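Local structure of pseudoalteromonas arctica PAMC 21717 (Pseudoalteromonas arctica, 5YL7) at residues 220-225 / 232-237; 240-245 / 312-317; 5-10 / 272-277; 111-116 / 121-126. The protein hydrolyses peptide bonds as a cold-active, calcium-binding serine protease of the subtilase family, made by a psychrophilic bacterium. All coordinates share one frame; numbering follows the deposited sequence.

Contact 1: 220-225 / 232-237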
# COMPACT_ATOMS: atom_id res chain seq x y z
N ASN A 220 1.61 -4.89 -10.41
CA ASN A 220 2.94 -4.65 -9.86
C ASN A 220 3.37 -3.25 -10.20
O ASN A 220 3.26 -2.80 -11.37
CB ASN A 220 3.95 -5.67 -10.41
CG ASN A 220 5.20 -5.71 -9.59
OD1 ASN A 220 5.22 -5.42 -8.43
ND2 ASN A 220 6.31 -6.17 -10.24
N VAL A 221 3.79 -2.52 -9.17
CA VAL A 221 3.91 -1.04 -9.24
C VAL A 221 5.36 -0.61 -9.02
O VAL A 221 5.96 -0.89 -7.97
CB VAL A 221 3.02 -0.42 -8.17
CG1 VAL A 221 3.10 1.11 -8.23
CG2 VAL A 221 1.58 -0.87 -8.34
N ALA A 222 5.86 0.12 -10.03
CA ALA A 222 7.17 0.83 -9.93
C ALA A 222 6.93 2.21 -9.35
O ALA A 222 5.85 2.77 -9.36
CB ALA A 222 7.82 0.91 -11.30
N SER A 223 8.02 2.82 -8.85
CA SER A 223 7.97 4.11 -8.21
C SER A 223 8.59 5.22 -9.03
O SER A 223 9.74 5.00 -9.54
CB SER A 223 8.70 4.07 -6.90
OG SER A 223 8.78 5.37 -6.33
N VAL A 224 7.93 6.34 -9.20
CA VAL A 224 8.51 7.58 -9.69
C VAL A 224 8.75 8.52 -8.56
O VAL A 224 8.08 8.55 -7.52
CB VAL A 224 7.73 8.25 -10.81
CG1 VAL A 224 7.66 7.35 -12.04
CG2 VAL A 224 6.35 8.67 -10.37
N GLY A 225 9.73 9.41 -8.77
CA GLY A 225 9.94 10.57 -7.89
C GLY A 225 9.13 11.73 -8.31
O GLY A 225 8.37 11.73 -9.28
N TYR A 232 15.25 6.37 -7.95
CA TYR A 232 16.54 5.70 -8.14
C TYR A 232 16.55 4.28 -7.67
O TYR A 232 17.29 3.44 -8.24
CB TYR A 232 17.65 6.49 -7.44
CG TYR A 232 17.47 6.73 -5.97
CD1 TYR A 232 17.91 5.84 -5.01
CD2 TYR A 232 16.81 7.89 -5.48
CE1 TYR A 232 17.79 6.09 -3.67
CE2 TYR A 232 16.69 8.16 -4.18
CZ TYR A 232 17.17 7.28 -3.24
OH TYR A 232 17.10 7.50 -1.85
N TYR A 233 15.82 3.91 -6.63
CA TYR A 233 15.82 2.59 -6.05
C TYR A 233 14.81 1.64 -6.74
O TYR A 233 14.82 0.47 -6.38
CB TYR A 233 15.48 2.67 -4.54
CG TYR A 233 14.16 3.39 -4.32
CD1 TYR A 233 12.96 2.75 -4.58
CD2 TYR A 233 14.08 4.73 -3.94
CE1 TYR A 233 11.76 3.43 -4.51
CE2 TYR A 233 12.91 5.40 -3.86
CZ TYR A 233 11.74 4.80 -4.20
OH TYR A 233 10.52 5.44 -4.15
N SER A 234 13.93 2.16 -7.58
CA SER A 234 12.81 1.29 -7.97
C SER A 234 13.27 0.16 -8.83
O SER A 234 14.02 0.32 -9.80
CB SER A 234 11.86 2.13 -8.76
OG SER A 234 10.65 1.32 -9.03
N ASN A 235 12.74 -1.02 -8.57
CA ASN A 235 12.83 -2.11 -9.54
C ASN A 235 12.08 -1.77 -10.78
O ASN A 235 11.22 -0.85 -10.82
CB ASN A 235 12.38 -3.42 -8.91
CG ASN A 235 13.29 -3.96 -7.85
OD1 ASN A 235 14.47 -3.58 -7.75
ND2 ASN A 235 12.78 -4.86 -7.01
N TYR A 236 12.36 -2.52 -11.83
CA TYR A 236 11.85 -2.22 -13.17
C TYR A 236 11.92 -3.51 -14.01
O TYR A 236 12.69 -4.38 -13.62
CB TYR A 236 12.67 -1.07 -13.85
CG TYR A 236 14.10 -1.38 -13.96
CD1 TYR A 236 14.62 -2.32 -14.91
CD2 TYR A 236 14.99 -0.99 -12.94
CE1 TYR A 236 15.98 -2.76 -14.89
CE2 TYR A 236 16.34 -1.32 -12.96
CZ TYR A 236 16.80 -2.26 -13.86
OH TYR A 236 18.15 -2.64 -13.75
N GLY A 237 11.15 -3.60 -15.05
CA GLY A 237 11.15 -4.82 -15.90
C GLY A 237 9.84 -5.05 -16.52
O GLY A 237 8.87 -4.26 -16.35

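Contact 2: 240-245 / 312-317. With CA (calcium ion), chain F.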
# COMPACT_ATOMS: atom_id res chain seq x y z
N ILE A 240 6.37 -5.04 -14.60
CA ILE A 240 5.77 -3.80 -14.01
C ILE A 240 4.57 -3.51 -14.86
O ILE A 240 4.63 -3.47 -16.12
CB ILE A 240 6.74 -2.63 -14.09
CG1 ILE A 240 8.05 -2.92 -13.26
CG2 ILE A 240 6.06 -1.38 -13.55
CD1 ILE A 240 7.93 -3.13 -11.85
N ASP A 241 3.43 -3.26 -14.18
CA ASP A 241 2.23 -2.88 -14.89
C ASP A 241 2.09 -1.42 -15.07
O ASP A 241 1.71 -0.89 -16.15
CB ASP A 241 1.02 -3.43 -14.12
CG ASP A 241 1.02 -4.93 -14.12
OD1 ASP A 241 1.00 -5.53 -15.27
OD2 ASP A 241 1.02 -5.61 -13.07
N VAL A 242 2.33 -0.64 -14.00
CA VAL A 242 2.18 0.83 -13.93
C VAL A 242 3.20 1.39 -12.96
O VAL A 242 3.79 0.64 -12.17
CB VAL A 242 0.76 1.25 -13.47
CG1 VAL A 242 -0.33 0.73 -14.42
CG2 VAL A 242 0.49 0.79 -12.05
N ALA A 243 3.37 2.71 -13.00
CA ALA A 243 4.12 3.41 -12.01
C ALA A 243 3.27 4.38 -11.25
O ALA A 243 2.25 4.85 -11.75
CB ALA A 243 5.28 4.15 -12.66
N ALA A 244 3.75 4.77 -10.07
CA ALA A 244 3.07 5.80 -9.26
C ALA A 244 4.13 6.48 -8.41
O ALA A 244 5.20 5.89 -8.19
CB ALA A 244 1.94 5.19 -8.44
N PRO A 245 3.84 7.65 -7.84
CA PRO A 245 4.82 8.28 -6.99
C PRO A 245 5.09 7.52 -5.74
O PRO A 245 4.21 7.29 -4.91
CB PRO A 245 4.16 9.67 -6.71
CG PRO A 245 2.76 9.45 -6.92
CD PRO A 245 2.65 8.50 -8.05
N SER A 312 -4.47 0.96 -18.80
CA SER A 312 -4.84 1.56 -20.10
C SER A 312 -4.99 3.04 -20.04
O SER A 312 -5.12 3.67 -21.10
CB SER A 312 -6.11 0.90 -20.64
OG SER A 312 -6.07 -0.51 -20.74
N THR A 313 -5.07 3.65 -18.86
CA THR A 313 -5.32 5.07 -18.68
C THR A 313 -4.17 5.86 -18.12
O THR A 313 -4.32 6.99 -17.72
CB THR A 313 -6.60 5.31 -17.83
OG1 THR A 313 -6.35 4.79 -16.52
CG2 THR A 313 -7.81 4.64 -18.44
N THR A 314 -2.99 5.25 -18.05
CA THR A 314 -1.84 5.94 -17.50
C THR A 314 -1.42 7.13 -18.44
O THR A 314 -1.76 7.14 -19.65
CB THR A 314 -0.62 5.03 -17.34
OG1 THR A 314 -0.33 4.42 -18.62
CG2 THR A 314 -0.80 3.99 -16.34
N ARG A 315 -0.71 8.02 -17.87
CA ARG A 315 -0.17 9.19 -18.58
C ARG A 315 1.31 9.03 -18.77
O ARG A 315 1.97 8.15 -18.21
CB ARG A 315 -0.48 10.49 -17.81
CG ARG A 315 0.38 10.71 -16.54
CD ARG A 315 0.11 11.92 -15.78
NE ARG A 315 0.89 11.88 -14.59
CZ ARG A 315 2.05 12.37 -14.32
NH1 ARG A 315 2.42 12.49 -13.06
NH2 ARG A 315 2.96 12.79 -15.22
N SER A 316 1.90 9.86 -19.66
CA SER A 316 3.28 9.79 -20.03
C SER A 316 4.22 10.09 -18.87
O SER A 316 3.90 10.89 -18.00
CB SER A 316 3.61 10.76 -21.19
OG SER A 316 2.88 10.42 -22.38
N PHE A 317 5.40 9.54 -19.00
CA PHE A 317 6.49 9.88 -18.11
C PHE A 317 7.18 11.20 -18.55
O PHE A 317 7.65 11.21 -19.68
CB PHE A 317 7.53 8.78 -18.06
CG PHE A 317 7.06 7.47 -17.48
CD1 PHE A 317 6.90 7.31 -16.12
CD2 PHE A 317 6.81 6.42 -18.33
CE1 PHE A 317 6.47 6.09 -15.66
CE2 PHE A 317 6.35 5.21 -17.84
CZ PHE A 317 6.20 5.06 -16.54
CA CA F . 0.21 -7.75 -13.83
O HOH W 1 2.35 -7.44 -15.70
O HOH W 2 0.30 -8.57 -16.06
O HOH W 3 2.65 -8.01 -13.82
O HOH W 4 0.95 -9.98 -12.85
O HOH W 5 -1.69 -9.42 -13.84

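Contact 3: 5-10 / 272-277. With CA (calcium ion), chain C.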
# COMPACT_ATOMS: atom_id res chain seq x y z
N ASP A 5 -7.33 19.79 4.04
CA ASP A 5 -6.33 19.36 4.98
C ASP A 5 -5.06 20.22 4.89
O ASP A 5 -4.58 20.41 3.77
CB ASP A 5 -6.04 17.86 4.75
CG ASP A 5 -7.30 17.04 4.78
OD1 ASP A 5 -8.04 17.10 3.80
OD2 ASP A 5 -7.64 16.39 5.79
N PRO A 6 -4.50 20.65 6.02
CA PRO A 6 -3.46 21.66 5.94
C PRO A 6 -2.17 21.16 5.35
O PRO A 6 -1.36 21.94 4.86
CB PRO A 6 -3.28 22.10 7.38
CG PRO A 6 -3.88 20.92 8.18
CD PRO A 6 -5.02 20.44 7.40
N ARG A 7 -1.89 19.85 5.40
CA ARG A 7 -0.72 19.30 4.75
C ARG A 7 -0.93 18.85 3.31
O ARG A 7 0.02 18.33 2.70
CB ARG A 7 -0.13 18.16 5.59
CG ARG A 7 0.25 18.55 6.98
CD ARG A 7 1.31 19.54 7.06
NE ARG A 7 2.58 19.06 6.61
CZ ARG A 7 3.46 18.38 7.29
NH1 ARG A 7 3.23 17.95 8.52
NH2 ARG A 7 4.62 18.05 6.71
N PHE A 8 -2.09 19.00 2.73
CA PHE A 8 -2.34 18.62 1.33
C PHE A 8 -1.35 19.20 0.42
O PHE A 8 -0.85 18.52 -0.48
CB PHE A 8 -3.76 18.97 0.91
CG PHE A 8 -4.04 18.63 -0.51
CD1 PHE A 8 -4.28 17.34 -0.94
CD2 PHE A 8 -4.01 19.65 -1.44
CE1 PHE A 8 -4.49 17.11 -2.29
CE2 PHE A 8 -4.22 19.41 -2.75
CZ PHE A 8 -4.46 18.16 -3.18
N ASP A 9 -0.99 20.48 0.57
CA ASP A 9 -0.08 21.05 -0.36
C ASP A 9 1.31 20.42 -0.34
O ASP A 9 2.03 20.42 -1.35
CB ASP A 9 0.11 22.61 -0.12
CG ASP A 9 -1.07 23.41 -0.62
OD1 ASP A 9 -2.02 22.91 -1.29
OD2 ASP A 9 -1.06 24.59 -0.21
N ASP A 10 1.71 19.84 0.79
CA ASP A 10 2.95 19.10 0.89
C ASP A 10 2.86 17.70 0.18
O ASP A 10 3.91 17.13 -0.11
CB ASP A 10 3.36 18.88 2.39
CG ASP A 10 3.78 20.15 3.13
OD1 ASP A 10 4.32 21.02 2.42
OD2 ASP A 10 3.51 20.24 4.33
N ASP A 272 1.12 10.58 17.71
CA ASP A 272 0.84 10.68 16.29
C ASP A 272 1.83 11.68 15.67
O ASP A 272 2.07 12.75 16.23
CB ASP A 272 -0.56 11.09 16.02
CG ASP A 272 -1.63 10.07 16.44
OD1 ASP A 272 -1.30 8.87 16.52
OD2 ASP A 272 -2.82 10.49 16.49
N SER A 273 2.22 11.42 14.42
CA SER A 273 2.99 12.40 13.64
C SER A 273 2.62 12.27 12.18
O SER A 273 1.79 11.42 11.78
CB SER A 273 4.44 12.19 13.93
OG SER A 273 4.88 10.94 13.42
N TYR A 274 3.26 13.07 11.35
CA TYR A 274 3.23 12.96 9.90
C TYR A 274 4.59 12.86 9.40
O TYR A 274 5.49 13.57 9.93
CB TYR A 274 2.50 14.12 9.24
CG TYR A 274 1.11 14.31 9.75
CD1 TYR A 274 0.03 13.55 9.33
CD2 TYR A 274 0.83 15.26 10.78
CE1 TYR A 274 -1.22 13.65 9.91
CE2 TYR A 274 -0.42 15.30 11.36
CZ TYR A 274 -1.44 14.56 10.86
OH TYR A 274 -2.71 14.61 11.39
N GLY A 275 4.92 11.99 8.47
CA GLY A 275 6.26 11.81 8.02
C GLY A 275 6.36 11.47 6.56
O GLY A 275 5.42 10.98 5.93
N TYR A 276 7.52 11.88 5.99
CA TYR A 276 7.84 11.61 4.60
C TYR A 276 8.68 10.37 4.48
O TYR A 276 9.70 10.26 5.11
CB TYR A 276 8.63 12.79 3.94
CG TYR A 276 7.97 14.10 3.90
CD1 TYR A 276 7.12 14.49 2.86
CD2 TYR A 276 8.23 15.04 4.90
CE1 TYR A 276 6.54 15.77 2.83
CE2 TYR A 276 7.65 16.31 4.85
CZ TYR A 276 6.87 16.63 3.84
OH TYR A 276 6.24 17.90 3.75
N SER A 277 8.20 9.41 3.65
CA SER A 277 8.88 8.15 3.44
C SER A 277 9.06 7.93 1.96
O SER A 277 8.50 8.66 1.14
CB SER A 277 8.12 7.00 4.04
OG SER A 277 8.20 7.01 5.49
CA CA C . -6.83 14.83 7.35
O HOH W 6 6.42 16.23 8.49

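Contact 4: 111-116 / 121-126. With CA (calcium ion), chain C.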
# COMPACT_ATOMS: atom_id res chain seq x y z
N VAL A 111 -8.12 10.27 6.78
CA VAL A 111 -9.35 11.06 6.91
C VAL A 111 -9.13 12.42 6.29
O VAL A 111 -8.15 13.09 6.62
CB VAL A 111 -9.75 11.15 8.35
CG1 VAL A 111 -11.04 12.06 8.43
CG2 VAL A 111 -10.02 9.81 9.03
N THR A 112 -9.96 12.80 5.36
CA THR A 112 -9.78 13.93 4.49
C THR A 112 -10.95 14.94 4.73
O THR A 112 -12.05 14.57 5.06
CB THR A 112 -9.67 13.43 3.06
OG1 THR A 112 -8.51 12.56 3.02
CG2 THR A 112 -9.46 14.48 2.04
N ASN A 113 -10.58 16.20 4.46
CA ASN A 113 -11.56 17.33 4.65
C ASN A 113 -11.92 17.46 6.04
O ASN A 113 -13.02 18.00 6.33
CB ASN A 113 -12.78 17.16 3.78
CG ASN A 113 -12.53 17.68 2.48
OD1 ASN A 113 -11.98 18.80 2.35
ND2 ASN A 113 -13.03 16.96 1.48
N ASN A 114 -11.07 17.10 6.99
CA ASN A 114 -11.28 17.27 8.42
C ASN A 114 -10.44 18.40 9.01
O ASN A 114 -10.28 18.49 10.21
CB ASN A 114 -11.13 15.96 9.21
CG ASN A 114 -9.69 15.42 9.18
OD1 ASN A 114 -8.89 15.78 8.28
ND2 ASN A 114 -9.33 14.63 10.16
N GLY A 115 -9.80 19.21 8.16
CA GLY A 115 -9.05 20.31 8.63
C GLY A 115 -7.83 20.05 9.39
O GLY A 115 -7.24 20.89 10.11
N GLU A 116 -7.33 18.77 9.28
CA GLU A 116 -6.27 18.26 10.11
C GLU A 116 -5.30 17.42 9.22
O GLU A 116 -5.82 16.66 8.41
CB GLU A 116 -6.80 17.33 11.21
CG GLU A 116 -5.80 16.81 12.16
CD GLU A 116 -6.46 16.00 13.31
OE1 GLU A 116 -5.65 15.44 14.10
OE2 GLU A 116 -7.74 15.93 13.37
N VAL A 121 -5.87 8.93 -0.72
CA VAL A 121 -6.25 8.79 -2.11
C VAL A 121 -7.69 8.40 -2.25
O VAL A 121 -8.40 8.95 -3.10
CB VAL A 121 -5.31 7.75 -2.77
CG1 VAL A 121 -5.77 7.44 -4.18
CG2 VAL A 121 -3.87 8.27 -2.78
N ALA A 122 -8.12 7.39 -1.51
CA ALA A 122 -9.49 6.90 -1.52
C ALA A 122 -10.09 7.18 -0.16
O ALA A 122 -10.40 6.29 0.61
CB ALA A 122 -9.58 5.44 -1.89
N TYR A 123 -10.32 8.49 0.12
CA TYR A 123 -10.56 8.95 1.47
C TYR A 123 -11.97 8.63 1.99
O TYR A 123 -12.16 8.76 3.24
CB TYR A 123 -10.23 10.42 1.63
CG TYR A 123 -10.95 11.35 0.71
CD1 TYR A 123 -12.28 11.74 0.94
CD2 TYR A 123 -10.34 11.92 -0.34
CE1 TYR A 123 -12.92 12.69 0.15
CE2 TYR A 123 -10.95 12.84 -1.17
CZ TYR A 123 -12.23 13.23 -0.86
OH TYR A 123 -12.81 14.25 -1.65
N ASN A 124 -12.87 8.17 1.15
CA ASN A 124 -14.18 7.65 1.66
C ASN A 124 -14.27 6.14 1.62
O ASN A 124 -15.28 5.58 1.97
CB ASN A 124 -15.33 8.30 0.91
CG ASN A 124 -15.61 9.71 1.34
OD1 ASN A 124 -15.42 10.09 2.47
ND2 ASN A 124 -15.91 10.53 0.35
N ALA A 125 -13.14 5.45 1.28
CA ALA A 125 -13.04 4.01 1.46
C ALA A 125 -12.79 3.74 2.91
O ALA A 125 -12.52 4.62 3.73
CB ALA A 125 -11.95 3.44 0.58
N LYS A 126 -12.72 2.46 3.27
CA LYS A 126 -12.30 2.01 4.57
C LYS A 126 -11.19 0.98 4.44
O LYS A 126 -11.14 0.24 3.39
CB LYS A 126 -13.43 1.35 5.34
CG LYS A 126 -14.59 2.24 5.57
CD LYS A 126 -14.28 3.29 6.59
CE LYS A 126 -15.58 3.76 7.34
NZ LYS A 126 -16.41 4.55 6.45
CA CA C . -6.83 14.83 7.35
O HOH W 7 -12.25 11.00 4.90

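Contact 1: 220-225 / 232-237
Ser234 OG is gripped from two directions: it accepts the amide of Ser223 at 3.0 Å from N, nearly straight at 177°, and it donates to the carbonyl oxygen of Asn235 at 2.9 Å, meeting a lone pair in the carbonyl plane. A chi1 of -173° sets the Ser234 hydroxyl opposite its own N, beside the carbonyl carbon and close to the next peptide, where it can serve both partners. It also rests against Ala222, with 3.6 Å between Ser234 OG and Ala222 CA. The strand 219-224 belongs to the central parallel sheet of the subtilisin-like alpha/beta fold, and a loop on the way to strand 242-245 turns back to meet it. With an alanine in place of Ser234, the Ser223 amide would probably lose its acceptor and the Asn235 carbonyl its donor, both in a buried place. A second polar link joins the hydroxyls of Ser223 and Tyr233, with OG and OH 2.8 Å apart; the phenol also bonds to the carbonyl of Gly247. The Tyr233 ring comes obliquely, its CE1 lying 3.9 Å from Ser223 CB. Thr280, at the start of helix 280-297, packs against the side chains of both Ser223 and Ser234.

Contact 2: 240-245 / 312-317
Val242 and Thr314 touch through one methyl each, Val242 CG1 lying 3.8 Å from Thr314 CG2, where an edge strand of the subtilisin-like parallel sheet, 242-245, meets the loop that follows helix 303-312. The two side chains meet at an oblique angle, and their rotations explain the choice of branch. Val242 holds CG1 anti to its carbonyl carbon (chi1 -59°), a rotation that turns this methyl to the loop. In Thr314 it is CG2 that stands anti to the carbonyl carbon (chi1 55° for OG1), leaving the hydroxyl to pair with Thr326 OG1. One residue along the strand, Ala243 offers CB to the rim of the Phe317 ring, in the plane of the ring, with CE1 at 3.8 Å and CZ at 4.1 Å. The methyl therefore abuts the aromatic edge, while Val224 of the adjacent strand also packs on the phenyl. Contact across the two segments is purely apolar, though Ala243 has backbone hydrogen bonds with Gly327 and Val329. Next to Val242 in the chain, Asp241 binds a calcium ion completed by Val218, Glu307 and five waters: the carboxylate binds through both oxygens, unequally, with OD2 at 2.4 Å and OD1 at 2.8 Å from the metal.

Contact 3: 5-10 / 272-277
Arg7 sits in a type I turn from Asp5 to Phe8 that leads into a short 3-10 segment, and its CA lies 9.1 Å from that of Tyr274 on strand 272-277, a spacing too wide for direct backbone bonds, bridged by side chains and one water. The arginine chain is bent twice, at chi2 (-64°) and chi3 (-67°), which brings the guanidinium alongside Asp10. There NE forms a salt bridge with Asp10 OD2 at 2.7 Å, lying on the anti lone pair of that oxygen and close to the guanidinium plane. Across the contact, Tyr276 OH lies at the guanidinium edge, 3.4 Å from Arg7 NH2, in a weak hydrogen bond; the guanidinium and ring planes are 66° apart. The same hydroxyl lies 3.3 Å from Asp10 CB. A water accepts from Arg7 NH2 at 3.1 Å and donates to the carbonyl oxygen of Tyr274 at 3.2 Å. Leu259, on the antiparallel partner strand 258-263, packs against Arg7, Asp10 and Tyr276. With a leucine in place of Arg7, the Asp10 carboxylate is likely to be left without its countercharge and the water bridge to the strand without its donor. The turn is tied down at its start, where Asp5 OD2 binds a calcium ion at 2.4 Å. The strong charge pairing thus stays within residues 5-10, and the strand is joined to it by weaker, probably more yielding polar links.

Contact 4: 111-116 / 121-126
Just before Tyr123 meets Thr112, Ala122 opens a type I turn, its carbonyl oxygen accepting the amide of Ala125 at 2.9 Å from N. Tyr123, inside this turn, carries the contact. Its CG lies between the backbone N and the carbonyl carbon (chi1 57°), which stands the ring up against the calcium-binding loop. Thr112 lies over one face: CG2 is 3.7 Å from the ring centroid and 16° off the normal, a CH-pi contact, and the two side chains cross at about a right angle. Packing is close at the ring's root, with Thr112 OG1 3.1 Å from Tyr123 CB; that hydroxyl finds its polar partner in Ala110. The backbone of Tyr123 reaches Thr112 through a water, which donates to Tyr123 O at 2.8 Å and accepts from Thr112 N at 2.9 Å. Beyond the ring, Asn124 pairs its backbone with Thr31, and Lys126 starts strand 126-131 of the central sheet. On the loop, Val111 O, Asn114 OD1 and Glu116 O bind a calcium ion, completed by Asp5, Asp49 and Val118. The loop's ligands are neutral, and the balancing negative charge probably comes from Asp5 and Asp49; Tyr123 meets the loop by a CH-pi contact and one water, taking no part in coordination.

Overall arrangement
The four contacts fall into two pairs. Contacts 1 and 2, with centres about 11 Å apart, lie on neighbouring strands of the parallel sheet: Val224 N lies 2.9 Å from Ala244 O, and Asn220 N lies 2.8 Å from Asp241 OD2, tying contact 1 to the calcium site of contact 2. Contacts 3 and 4, with centres about 13 Å apart, serve another calcium ion, and Asp5 OD1 lies 2.8 Å from Asn113 N. The pairs stand 23 to 26 Å apart between centres, without touching. The Tyr233 side chain of contact 1 lies near, without touching, the probable catalytic triad, Ser281, His100 and Asp41. Contact 3 joins the N-terminal turn to a late strand, spanning contacts 1 and 4.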